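Local coordinates for protein O-methyltransferase (Saccharopolyspora spinosa, PDB 4CE0) that probably transfers a methyl group from S-adenosyl-L-methionine to the 4'-hydroxyl of spinosyn's rhamnose, with a bound magnesium ion, during antibiotic biosynthesis, at residues A[51-54]-A[59-62]; A[64-69]-A[243-248]; A[208-213]-A[237-242]; A[224-227]-A[231-234]. All blocks are in the same frame, centred on the assembly; numbering follows the deposited sequence.

Contact 1: A[51-54]-A[59-62]; sequences AHTM and RLDN. With SAH (S-adenosyl-L-homocysteine), chain B.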
loop_
_atom_site.group_PDB
_atom_site.type_symbol
_atom_site.label_atom_id
_atom_site.label_comp_id
_atom_site.label_asym_id
_atom_site.label_seq_id
_atom_site.Cartn_x
_atom_site.Cartn_y
_atom_site.Cartn_z
ATOM N N ALA A 51 -9.782 5.468 6.439
ATOM C CA ALA A 51 -9.270 5.684 5.055
ATOM C C ALA A 51 -8.983 7.156 4.735
ATOM O O ALA A 51 -9.656 8.040 5.244
ATOM C CB ALA A 51 -10.238 5.144 4.022
ATOM N N HIS A 52 -8.010 7.397 3.859
ATOM C CA HIS A 52 -7.558 8.752 3.550
ATOM C C HIS A 52 -8.347 9.410 2.434
ATOM O O HIS A 52 -8.231 10.622 2.197
ATOM C CB HIS A 52 -6.077 8.750 3.227
ATOM C CG HIS A 52 -5.212 8.523 4.426
ATOM N ND1 HIS A 52 -4.003 7.854 4.368
ATOM C CD2 HIS A 52 -5.392 8.844 5.730
ATOM C CE1 HIS A 52 -3.471 7.802 5.573
ATOM N NE2 HIS A 52 -4.306 8.387 6.424
ATOM N N THR A 53 -9.157 8.618 1.760
ATOM C CA THR A 53 -10.149 9.163 0.843
ATOM C C THR A 53 -11.474 8.450 1.004
ATOM O O THR A 53 -11.510 7.273 1.363
ATOM C CB THR A 53 -9.709 9.049 -0.648
ATOM O OG1 THR A 53 -10.653 9.744 -1.462
ATOM C CG2 THR A 53 -9.637 7.599 -1.110
ATOM N N MET A 54 -12.552 9.183 0.708
ATOM C CA MET A 54 -13.897 8.673 0.776
ATOM C C MET A 54 -14.446 8.366 -0.628
ATOM O O MET A 54 -15.555 7.832 -0.771
ATOM C CB MET A 54 -14.797 9.657 1.547
ATOM C CG MET A 54 -15.206 10.915 0.783
ATOM S SD MET A 54 -16.408 11.921 1.683
ATOM C CE MET A 54 -15.470 12.560 3.072
ATOM N N ARG A 59 -13.880 5.892 -8.489
ATOM C CA ARG A 59 -13.520 7.296 -8.733
ATOM C C ARG A 59 -11.987 7.531 -8.703
ATOM O O ARG A 59 -11.465 8.412 -9.376
ATOM C CB ARG A 59 -14.318 8.206 -7.809
ATOM C CG ARG A 59 -15.838 7.980 -7.980
ATOM C CD ARG A 59 -16.655 9.229 -7.797
ATOM N NE ARG A 59 -16.673 9.737 -6.427
ATOM C CZ ARG A 59 -17.464 9.279 -5.464
ATOM N NH1 ARG A 59 -18.285 8.257 -5.685
ATOM N NH2 ARG A 59 -17.434 9.839 -4.278
ATOM N N LEU A 60 -11.257 6.715 -7.959
ATOM C CA LEU A 60 -9.798 6.810 -7.986
ATOM C C LEU A 60 -9.312 6.308 -9.348
ATOM O O LEU A 60 -8.323 6.831 -9.888
ATOM C CB LEU A 60 -9.166 5.992 -6.854
ATOM C CG LEU A 60 -9.028 6.618 -5.476
ATOM C CD1 LEU A 60 -8.575 5.538 -4.527
ATOM C CD2 LEU A 60 -8.062 7.805 -5.463
ATOM N N ASP A 61 -10.018 5.327 -9.934
ATOM C CA ASP A 61 -9.640 4.839 -11.267
ATOM C C ASP A 61 -9.892 5.932 -12.295
ATOM O O ASP A 61 -9.152 6.103 -13.273
ATOM C CB ASP A 61 -10.434 3.604 -11.703
ATOM C CG ASP A 61 -10.099 2.348 -10.900
ATOM O OD1 ASP A 61 -9.070 2.299 -10.197
ATOM O OD2 ASP A 61 -10.891 1.384 -10.989
ATOM N N ASN A 62 -10.978 6.655 -12.125
ATOM C CA ASN A 62 -11.232 7.761 -13.040
ATOM C C ASN A 62 -10.116 8.789 -12.916
ATOM O O ASN A 62 -9.595 9.340 -13.923
ATOM C CB ASN A 62 -12.600 8.384 -12.755
ATOM C CG ASN A 62 -12.763 9.750 -13.404
ATOM O OD1 ASN A 62 -12.537 10.782 -12.765
ATOM N ND2 ASN A 62 -13.103 9.758 -14.678
HETATM N N SAH B . -12.170 12.141 0.502
HETATM C CA SAH B . -12.767 13.280 -0.215
HETATM C CB SAH B . -12.953 14.550 0.578
HETATM C CG SAH B . -13.756 15.782 0.163
HETATM S SD SAH B . -14.826 16.108 1.597
HETATM C C SAH B . -11.694 13.472 -1.210
HETATM O O SAH B . -11.713 14.542 -1.795
HETATM O OXT SAH B . -10.909 12.337 -1.233
HETATM C "C5'" SAH B . -15.233 17.876 1.369
HETATM C "C4'" SAH B . -14.076 18.838 1.677
HETATM O "O4'" SAH B . -14.331 20.114 1.131
HETATM C "C3'" SAH B . -13.832 19.083 3.169
HETATM O "O3'" SAH B . -12.490 18.736 3.441
HETATM C "C2'" SAH B . -14.120 20.566 3.436
HETATM O "O2'" SAH B . -13.331 21.245 4.437
HETATM C "C1'" SAH B . -13.945 21.150 2.031
HETATM N N9 SAH B . -14.738 22.359 1.703
HETATM C C8 SAH B . -16.059 22.366 1.308
HETATM N N7 SAH B . -16.401 23.633 1.039
HETATM C C5 SAH B . -15.324 24.430 1.212
HETATM C C6 SAH B . -15.112 25.805 1.082
HETATM N N6 SAH B . -16.091 26.620 0.696
HETATM N N1 SAH B . -13.875 26.335 1.360
HETATM C C2 SAH B . -12.821 25.532 1.745
HETATM N N3 SAH B . -13.054 24.185 1.900
HETATM C C4 SAH B . -14.263 23.631 1.606
#
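Thr53 and Met54 line the amino-acid end of the S-adenosyl-L-homocysteine pocket, just before helix 56-73, whose Leu60 touches Thr53. Thr53 CG2 and Leu60 CD1 reach each other tip to tip at 4.1 Å, a light apolar touch beside a stronger polar one. With OG1 set opposite the backbone N (chi1 -173°), the Thr53 hydroxyl turns to the ligand and gives a hydrogen bond of 2.6 Å from OG1 to OXT of SAH. The same oxygen caps the backbone N of Ile55, so one hydroxyl serves both the ligand carboxylate and the helix start. Met54 folds along the homocysteine chain: its CG lies 3.5 Å from CA of SAH, and a bend at chi3 (69°) carries CE to 3.9 Å from SD of SAH. Arg59 comes only loosely to this loop, with NH2 4.5 Å from Met54 O; its guanidinium is engaged by salt bridges to Asp212, a magnesium ligand, and to Asp240. Tyr21 of the second subunit meets the ring of the adjacent His52. Within the chain, helix 6-16 covers both segments, Leu16 packing on Thr53 and Lys13 on Leu60.

Contact 2: A[64-69]-A[243-248]; sequences QHCVEA and GAYWRR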
loop_
_atom_site.group_PDB
_atom_site.type_symbol
_atom_site.label_atom_id
_atom_site.label_comp_id
_atom_site.label_asym_id
_atom_site.label_seq_id
_atom_site.Cartn_x
_atom_site.Cartn_y
_atom_site.Cartn_z
ATOM N N GLN A 64 -7.063 8.386 -12.062
ATOM C CA GLN A 64 -5.848 7.867 -12.687
ATOM C C GLN A 64 -5.933 7.994 -14.226
ATOM O O GLN A 64 -4.959 8.354 -14.860
ATOM C CB GLN A 64 -5.641 6.401 -12.328
ATOM C CG GLN A 64 -4.358 5.803 -12.967
ATOM C CD GLN A 64 -4.031 4.417 -12.446
ATOM O OE1 GLN A 64 -4.601 3.967 -11.457
ATOM N NE2 GLN A 64 -3.119 3.719 -13.135
ATOM N N HIS A 65 -7.083 7.645 -14.802
ATOM C CA HIS A 65 -7.321 7.740 -16.261
ATOM C C HIS A 65 -7.085 9.160 -16.727
ATOM O O HIS A 65 -6.351 9.397 -17.691
ATOM C CB HIS A 65 -8.773 7.338 -16.600
ATOM C CG HIS A 65 -9.154 7.574 -18.036
ATOM N ND1 HIS A 65 -9.658 8.775 -18.488
ATOM C CD2 HIS A 65 -9.100 6.755 -19.111
ATOM C CE1 HIS A 65 -9.894 8.688 -19.787
ATOM N NE2 HIS A 65 -9.573 7.471 -20.188
ATOM N N CYS A 66 -7.662 10.129 -16.007
ATOM C CA CYS A 66 -7.496 11.545 -16.369
ATOM C C CYS A 66 -6.043 12.057 -16.245
ATOM O O CYS A 66 -5.526 12.740 -17.120
ATOM C CB CYS A 66 -8.427 12.434 -15.528
ATOM S SG CYS A 66 -10.205 12.132 -15.837
ATOM N N VAL A 67 -5.406 11.774 -15.123
ATOM C CA VAL A 67 -4.052 12.226 -14.898
ATOM C C VAL A 67 -3.162 11.575 -15.960
ATOM O O VAL A 67 -2.299 12.255 -16.517
ATOM C CB VAL A 67 -3.562 11.825 -13.473
ATOM C CG1 VAL A 67 -2.035 12.082 -13.297
ATOM C CG2 VAL A 67 -4.415 12.534 -12.404
ATOM N N GLU A 68 -3.372 10.273 -16.237
ATOM C CA GLU A 68 -2.506 9.565 -17.201
ATOM C C GLU A 68 -2.658 10.116 -18.612
ATOM O O GLU A 68 -1.687 10.162 -19.374
ATOM C CB GLU A 68 -2.744 8.040 -17.187
ATOM C CG GLU A 68 -2.021 7.343 -16.003
ATOM C CD GLU A 68 -2.244 5.849 -15.918
ATOM O OE1 GLU A 68 -2.821 5.288 -16.862
ATOM O OE2 GLU A 68 -1.832 5.238 -14.907
ATOM N N ALA A 69 -3.871 10.550 -18.944
ATOM C CA ALA A 69 -4.186 11.043 -20.288
ATOM C C ALA A 69 -3.523 12.382 -20.498
ATOM O O ALA A 69 -2.936 12.661 -21.562
ATOM C CB ALA A 69 -5.706 11.155 -20.481
ATOM N N GLY A 243 -20.124 10.573 -9.431
ATOM C CA GLY A 243 -19.216 11.517 -10.018
ATOM C C GLY A 243 -19.406 11.603 -11.513
ATOM O O GLY A 243 -19.938 10.695 -12.161
ATOM N N ALA A 244 -18.962 12.715 -12.065
ATOM C CA ALA A 244 -19.015 12.908 -13.488
ATOM C C ALA A 244 -17.850 13.769 -13.874
ATOM O O ALA A 244 -17.257 14.417 -13.024
ATOM C CB ALA A 244 -20.338 13.581 -13.869
ATOM N N TYR A 245 -17.525 13.808 -15.164
ATOM C CA TYR A 245 -16.436 14.662 -15.583
ATOM C C TYR A 245 -16.603 15.066 -17.028
ATOM O O TYR A 245 -17.427 14.495 -17.780
ATOM C CB TYR A 245 -15.106 13.925 -15.397
ATOM C CG TYR A 245 -14.875 12.818 -16.384
ATOM C CD1 TYR A 245 -15.427 11.543 -16.183
ATOM C CD2 TYR A 245 -14.122 13.034 -17.526
ATOM C CE1 TYR A 245 -15.208 10.501 -17.087
ATOM C CE2 TYR A 245 -13.901 12.005 -18.451
ATOM C CZ TYR A 245 -14.442 10.744 -18.226
ATOM O OH TYR A 245 -14.207 9.738 -19.141
ATOM N N TRP A 246 -15.834 16.066 -17.418
ATOM C CA TRP A 246 -15.707 16.357 -18.829
ATOM C C TRP A 246 -14.320 16.814 -19.133
ATOM O O TRP A 246 -13.541 17.182 -18.228
ATOM C CB TRP A 246 -16.772 17.357 -19.299
ATOM C CG TRP A 246 -16.499 18.837 -19.106
ATOM C CD1 TRP A 246 -15.799 19.659 -19.942
ATOM C CD2 TRP A 246 -16.979 19.669 -18.032
ATOM N NE1 TRP A 246 -15.800 20.949 -19.446
ATOM C CE2 TRP A 246 -16.523 20.978 -18.283
ATOM C CE3 TRP A 246 -17.745 19.425 -16.889
ATOM C CZ2 TRP A 246 -16.808 22.042 -17.428
ATOM C CZ3 TRP A 246 -18.031 20.482 -16.049
ATOM C CH2 TRP A 246 -17.572 21.777 -16.328
ATOM N N ARG A 247 -14.004 16.761 -20.420
ATOM C CA ARG A 247 -12.702 17.200 -20.919
ATOM C C ARG A 247 -12.835 18.485 -21.729
ATOM O O ARG A 247 -13.629 18.575 -22.653
ATOM C CB ARG A 247 -12.089 16.098 -21.788
ATOM C CG ARG A 247 -10.597 16.324 -22.080
ATOM C CD ARG A 247 -9.953 15.199 -22.873
ATOM N NE ARG A 247 -8.494 15.328 -22.825
ATOM C CZ ARG A 247 -7.627 14.384 -23.185
ATOM N NH1 ARG A 247 -8.044 13.201 -23.594
ATOM N NH2 ARG A 247 -6.325 14.609 -23.090
ATOM N N ARG A 248 -12.042 19.488 -21.404
ATOM C CA ARG A 248 -12.035 20.709 -22.201
ATOM C C ARG A 248 -11.491 20.483 -23.631
ATOM O O ARG A 248 -10.557 19.700 -23.855
ATOM C CB ARG A 248 -11.256 21.792 -21.468
ATOM C CG ARG A 248 -11.441 23.171 -22.036
ATOM C CD ARG A 248 -10.874 24.194 -21.112
ATOM N NE ARG A 248 -11.266 25.518 -21.541
ATOM C CZ ARG A 248 -11.105 26.606 -20.814
ATOM N NH1 ARG A 248 -10.545 26.520 -19.620
ATOM N NH2 ARG A 248 -11.511 27.778 -21.287
#
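Tyr245 is the first residue of 243-248 to meet 64-69, and Cys66 and His65 are what it meets. It lies on strand 244-247, which runs almost parallel to the helical segment 64-69 (13° between their directions), the two axes coming within 11.3 Å. Cys66 SG sits above the face of the tyrosine ring, 4.7 Å from its centroid and 24° off the normal, a distant sulfur-aromatic contact whose shortest approach is 4.4 Å, from SG to CD2 of Tyr245. At the far end of the ring, OH of Tyr245 comes to 4.5 Å from CE1 of His65. The ring also makes an edge-to-face contact with His237 of the neighbouring strand. Trp246, next in order, directs its side chain to the other face of the sheet. Arg247 then returns to the helix: CG lies opposite the backbone N (chi1 -166°) and the chain is extended from there to NE, which carries NH2 to 4.4 Å from CB of Ala69. Its polar end is held elsewhere, NH2 by a salt bridge to Asp73 further along the same helix and NE by the carbonyl of Gly206. Between these two points Phe208 of strand 207-211 packs against Cys66, Tyr245 and Arg247, filling in the layer between helix and sheet. The direct chemistry is therefore soft: a thiol over a ring and an arginine passing a small alanine are long, weakly directional contacts, and the firmer tie of strand to helix is the Arg247 to Asp73 ion pair.

Contact 3: A[208-213]-A[237-242]; sequences FVIIDD and HDIDGT. With MG (magnesium ion), chain C.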
loop_
_atom_site.group_PDB
_atom_site.type_symbol
_atom_site.label_atom_id
_atom_site.label_comp_id
_atom_site.label_asym_id
_atom_site.label_seq_id
_atom_site.Cartn_x
_atom_site.Cartn_y
_atom_site.Cartn_z
ATOM N N PHE A 208 -8.992 18.265 -17.732
ATOM C CA PHE A 208 -10.196 17.622 -17.214
ATOM C C PHE A 208 -10.794 18.373 -16.047
ATOM O O PHE A 208 -10.082 18.825 -15.118
ATOM C CB PHE A 208 -9.877 16.200 -16.734
ATOM C CG PHE A 208 -9.599 15.225 -17.838
ATOM C CD1 PHE A 208 -8.305 15.053 -18.316
ATOM C CD2 PHE A 208 -10.635 14.452 -18.385
ATOM C CE1 PHE A 208 -8.042 14.160 -19.338
ATOM C CE2 PHE A 208 -10.377 13.554 -19.398
ATOM C CZ PHE A 208 -9.079 13.397 -19.879
ATOM N N VAL A 209 -12.116 18.477 -16.081
ATOM C CA VAL A 209 -12.875 18.830 -14.891
ATOM C C VAL A 209 -13.576 17.579 -14.392
ATOM O O VAL A 209 -14.331 16.926 -15.142
ATOM C CB VAL A 209 -13.958 19.896 -15.136
ATOM C CG1 VAL A 209 -14.561 20.275 -13.800
ATOM C CG2 VAL A 209 -13.385 21.082 -15.780
ATOM N N ILE A 210 -13.317 17.263 -13.123
ATOM C CA ILE A 210 -13.918 16.146 -12.442
ATOM C C ILE A 210 -14.858 16.655 -11.344
ATOM O O ILE A 210 -14.486 17.461 -10.491
ATOM C CB ILE A 210 -12.839 15.236 -11.864
ATOM C CG1 ILE A 210 -12.003 14.615 -12.986
ATOM C CG2 ILE A 210 -13.459 14.119 -11.047
ATOM C CD1 ILE A 210 -10.789 13.912 -12.489
ATOM N N ILE A 211 -16.099 16.202 -11.388
ATOM C CA ILE A 211 -17.120 16.647 -10.426
ATOM C C ILE A 211 -17.466 15.439 -9.548
ATOM O O ILE A 211 -18.148 14.522 -9.990
ATOM C CB ILE A 211 -18.383 17.133 -11.114
ATOM C CG1 ILE A 211 -18.075 18.134 -12.230
ATOM C CG2 ILE A 211 -19.330 17.745 -10.089
ATOM C CD1 ILE A 211 -17.588 19.489 -11.746
ATOM N N ASP A 212 -17.015 15.430 -8.302
ATOM C CA ASP A 212 -17.076 14.196 -7.560
ATOM C C ASP A 212 -18.518 13.816 -7.208
ATOM O O ASP A 212 -18.817 12.641 -7.092
ATOM C CB ASP A 212 -16.216 14.268 -6.285
ATOM C CG ASP A 212 -16.089 12.916 -5.600
ATOM O OD1 ASP A 212 -15.329 12.067 -6.118
ATOM O OD2 ASP A 212 -16.758 12.680 -4.566
ATOM N N ASP A 213 -19.384 14.816 -7.031
ATOM C CA ASP A 213 -20.775 14.604 -6.621
ATOM C C ASP A 213 -21.748 15.280 -7.564
ATOM O O ASP A 213 -22.706 15.941 -7.132
ATOM C CB ASP A 213 -21.010 15.161 -5.212
ATOM C CG ASP A 213 -20.274 14.381 -4.164
ATOM O OD1 ASP A 213 -20.804 13.336 -3.725
ATOM O OD2 ASP A 213 -19.150 14.786 -3.814
ATOM N N HIS A 237 -19.493 13.090 -18.987
ATOM C CA HIS A 237 -19.373 11.628 -18.923
ATOM C C HIS A 237 -19.602 11.217 -17.480
ATOM O O HIS A 237 -19.028 11.806 -16.551
ATOM C CB HIS A 237 -17.967 11.183 -19.327
ATOM C CG HIS A 237 -17.687 11.319 -20.792
ATOM N ND1 HIS A 237 -18.347 12.216 -21.594
ATOM C CD2 HIS A 237 -16.810 10.666 -21.587
ATOM C CE1 HIS A 237 -17.896 12.110 -22.834
ATOM N NE2 HIS A 237 -16.959 11.185 -22.853
ATOM N N ASP A 238 -20.471 10.237 -17.293
ATOM C CA ASP A 238 -20.660 9.629 -15.998
ATOM C C ASP A 238 -19.398 8.872 -15.585
ATOM O O ASP A 238 -18.622 8.421 -16.420
ATOM C CB ASP A 238 -21.849 8.668 -16.059
ATOM C CG ASP A 238 -22.084 7.937 -14.753
ATOM O OD1 ASP A 238 -22.306 8.584 -13.705
ATOM O OD2 ASP A 238 -22.047 6.692 -14.794
ATOM N N ILE A 239 -19.175 8.772 -14.284
ATOM C CA ILE A 239 -18.117 7.915 -13.788
ATOM C C ILE A 239 -18.774 6.674 -13.207
ATOM O O ILE A 239 -18.524 5.568 -13.684
ATOM C CB ILE A 239 -17.213 8.646 -12.720
ATOM C CG1 ILE A 239 -16.483 9.825 -13.377
ATOM C CG2 ILE A 239 -16.231 7.649 -12.097
ATOM C CD1 ILE A 239 -15.732 10.728 -12.415
ATOM N N ASP A 240 -19.648 6.866 -12.216
ATOM C CA ASP A 240 -20.154 5.757 -11.432
ATOM C C ASP A 240 -21.556 6.040 -10.864
ATOM O O ASP A 240 -21.929 5.467 -9.848
ATOM C CB ASP A 240 -19.171 5.469 -10.268
ATOM C CG ASP A 240 -19.121 6.596 -9.243
ATOM O OD1 ASP A 240 -19.575 7.722 -9.553
ATOM O OD2 ASP A 240 -18.665 6.354 -8.103
ATOM N N GLY A 241 -22.312 6.930 -11.503
ATOM C CA GLY A 241 -23.639 7.310 -11.026
ATOM C C GLY A 241 -23.603 8.302 -9.880
ATOM O O GLY A 241 -24.643 8.662 -9.331
ATOM N N THR A 242 -22.396 8.731 -9.511
ATOM C CA THR A 242 -22.180 9.729 -8.461
ATOM C C THR A 242 -21.346 10.893 -9.026
ATOM O O THR A 242 -21.801 12.017 -9.097
ATOM C CB THR A 242 -21.443 9.118 -7.259
ATOM O OG1 THR A 242 -22.295 8.159 -6.634
ATOM C CG2 THR A 242 -21.038 10.195 -6.235
HETATM MG MG MG C . -17.447 13.830 -3.096
HETATM O O HOH W 1 -18.827 12.155 -2.403
HETATM O O HOH W 2 -16.282 12.701 -1.651
HETATM O O HOH W 3 -18.200 14.577 -1.303
#
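Thr242 lies tightly against the backbone of Asp212 and Asp213, its CG2 3.4 Å from Asp212 O and its own O 3.6 Å from Asp213 C. The methyl also runs alongside the Asp213 carboxylate, CG2 to OD1 4.0 Å, the two side chains pointing the same way. Behind this close patch the packing is apolar and slacker, with Ile239 CD1 meeting Ile210 CG2 at 4.3 Å. The solvent side is different again: Asp238 and Gly241 are exposed, and the loop is braced from within. Asp238 OD1 accepts from Gly241 N at 2.8 Å through its syn lone pair, an Asx motif, and Asp240 OD1 accepts from Thr242 N in an Asx turn, met from well above the carboxylate plane. On the metal side Asp212 swings CG opposite its backbone N (chi1 -171°) to put OD2 2.0 Å from the magnesium ion, while Asp213 binds it through OD2; its OD1 accepts a hydrogen bond from a metal-bound water. Arg183 also forms a salt bridge with Asp212. Three waters and Asp185 complete the six-ligand shell, an aspartate-based magnesium site at the C-terminal end of a parallel strand in the Rossmann-like methyltransferase fold.

Contact 4: A[224-227]-A[231-234]; sequences KGFR and GITE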
loop_
_atom_site.group_PDB
_atom_site.type_symbol
_atom_site.label_atom_id
_atom_site.label_comp_id
_atom_site.label_asym_id
_atom_site.label_seq_id
_atom_site.Cartn_x
_atom_site.Cartn_y
_atom_site.Cartn_z
ATOM N N LYS A 224 -24.334 22.960 -13.909
ATOM C CA LYS A 224 -25.196 23.379 -14.995
ATOM C C LYS A 224 -25.288 24.930 -15.044
ATOM O O LYS A 224 -25.176 25.535 -16.118
ATOM C CB LYS A 224 -26.565 22.694 -14.864
ATOM C CG LYS A 224 -26.473 21.176 -15.106
ATOM C CD LYS A 224 -27.723 20.401 -14.699
ATOM C CE LYS A 224 -28.940 20.854 -15.483
ATOM N NZ LYS A 224 -29.216 20.021 -16.694
ATOM N N GLY A 225 -25.440 25.580 -13.896
ATOM C CA GLY A 225 -25.551 27.034 -13.892
ATOM C C GLY A 225 -24.272 27.666 -14.417
ATOM O O GLY A 225 -24.299 28.601 -15.204
ATOM N N PHE A 226 -23.130 27.138 -14.000
ATOM C CA PHE A 226 -21.859 27.648 -14.499
ATOM C C PHE A 226 -21.697 27.351 -15.998
ATOM O O PHE A 226 -21.310 28.223 -16.765
ATOM C CB PHE A 226 -20.667 27.089 -13.697
ATOM C CG PHE A 226 -19.340 27.510 -14.242
ATOM C CD1 PHE A 226 -18.879 28.804 -14.055
ATOM C CD2 PHE A 226 -18.577 26.636 -14.994
ATOM C CE1 PHE A 226 -17.671 29.206 -14.595
ATOM C CE2 PHE A 226 -17.361 27.029 -15.517
ATOM C CZ PHE A 226 -16.908 28.310 -15.313
ATOM N N ARG A 227 -22.012 26.132 -16.422
ATOM C CA ARG A 227 -21.869 25.765 -17.838
ATOM C C ARG A 227 -22.731 26.637 -18.766
ATOM O O ARG A 227 -22.300 27.005 -19.872
ATOM C CB ARG A 227 -22.222 24.293 -18.042
ATOM C CG ARG A 227 -21.084 23.378 -17.600
ATOM C CD ARG A 227 -21.555 21.969 -17.450
ATOM N NE ARG A 227 -21.974 21.400 -18.711
ATOM C CZ ARG A 227 -21.176 20.820 -19.600
ATOM N NH1 ARG A 227 -19.877 20.718 -19.381
ATOM N NH2 ARG A 227 -21.696 20.333 -20.730
ATOM N N GLY A 231 -21.353 29.137 -21.785
ATOM C CA GLY A 231 -21.610 28.375 -22.994
ATOM C C GLY A 231 -20.636 27.235 -23.202
ATOM O O GLY A 231 -20.065 27.073 -24.288
ATOM N N ILE A 232 -20.444 26.447 -22.147
ATOM C CA ILE A 232 -19.650 25.218 -22.201
ATOM C C ILE A 232 -20.535 24.041 -22.587
ATOM O O ILE A 232 -21.549 23.768 -21.930
ATOM C CB ILE A 232 -19.007 24.948 -20.835
ATOM C CG1 ILE A 232 -18.236 26.200 -20.396
ATOM C CG2 ILE A 232 -18.122 23.717 -20.903
ATOM C CD1 ILE A 232 -17.243 25.994 -19.277
ATOM N N THR A 233 -20.149 23.342 -23.651
ATOM C CA THR A 233 -20.980 22.284 -24.224
ATOM C C THR A 233 -20.249 20.936 -24.281
ATOM O O THR A 233 -20.786 19.968 -24.801
ATOM C CB THR A 233 -21.404 22.642 -25.664
ATOM O OG1 THR A 233 -20.289 22.451 -26.539
ATOM C CG2 THR A 233 -21.882 24.088 -25.753
ATOM N N GLU A 234 -19.014 20.871 -23.791
ATOM C CA GLU A 234 -18.272 19.610 -23.813
ATOM C C GLU A 234 -19.090 18.572 -23.015
ATOM O O GLU A 234 -19.638 18.898 -21.967
ATOM C CB GLU A 234 -16.850 19.814 -23.267
ATOM C CG GLU A 234 -15.959 20.699 -24.202
ATOM C CD GLU A 234 -15.839 22.186 -23.779
ATOM O OE1 GLU A 234 -16.876 22.841 -23.563
ATOM O OE2 GLU A 234 -14.705 22.719 -23.670
#
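A bend at chi3 (65°) turns the guanidinium of Arg227 back over the chain that follows its helix, and Ile232, with CG1 opposite its own carbonyl carbon (chi1 -53°), points its end toward Phe226. So bent, Arg227 grips the backbone O of Glu234 end-on with two nitrogens, NH2 at 2.8 Å and NH1 at 3.2 Å, the oxygen lying close to the guanidinium plane. The Ile232 carbonyl is stationed over one face of the same group, its O 3.6 Å from Arg227 NH2. Between the two residues the backbone closes as well: Ile232 N donates to Arg227 O at 3.0 Å. The bond runs from residue i+5 back to i and the intervening Gly231 has positive phi, features consistent with the 6→1 bond of a Schellman motif ending helix 219-230. As such motifs often do, it brings apolar atoms together across the turn, Ile232 CB resting 4.2 Å from Arg227 CG. The Ile232 methyl CG2 lies beside the guanidinium, 3.8 Å from Arg227 NH1. Ile232 CD1 reaches Phe226 CE2 at 3.9 Å, while Met193 and Leu196 of helix 189-199 pack on the same phenylalanine. Trp246 of strand 244-247 makes a cation-pi contact with Arg227 and also packs against Ile232 and Glu234.

Two of the four contacts, 1 and 4, are local turns at helix ends; the other two join distant parts of the chain to one edge of a Rossmann-like sheet. Contact 1 closes first along the sequence; contact 4 is nested in the loop closed by contact 3, itself nested in that of contact 2. Contacts 1 and 2 share helix 56-73, their centres about 14 Å apart. Contacts 2 and 3, about 9 Å between centres, involve neighbouring strands 207-211, 244-247 and 237-238. Contact 4, about 26 Å from contact 1 by centres, meets contact 2 at Trp246. Contacts 1 and 3, about 12 Å apart by centres, are tied by Arg59, so the loop that binds the homocysteine end lies next to the magnesium site.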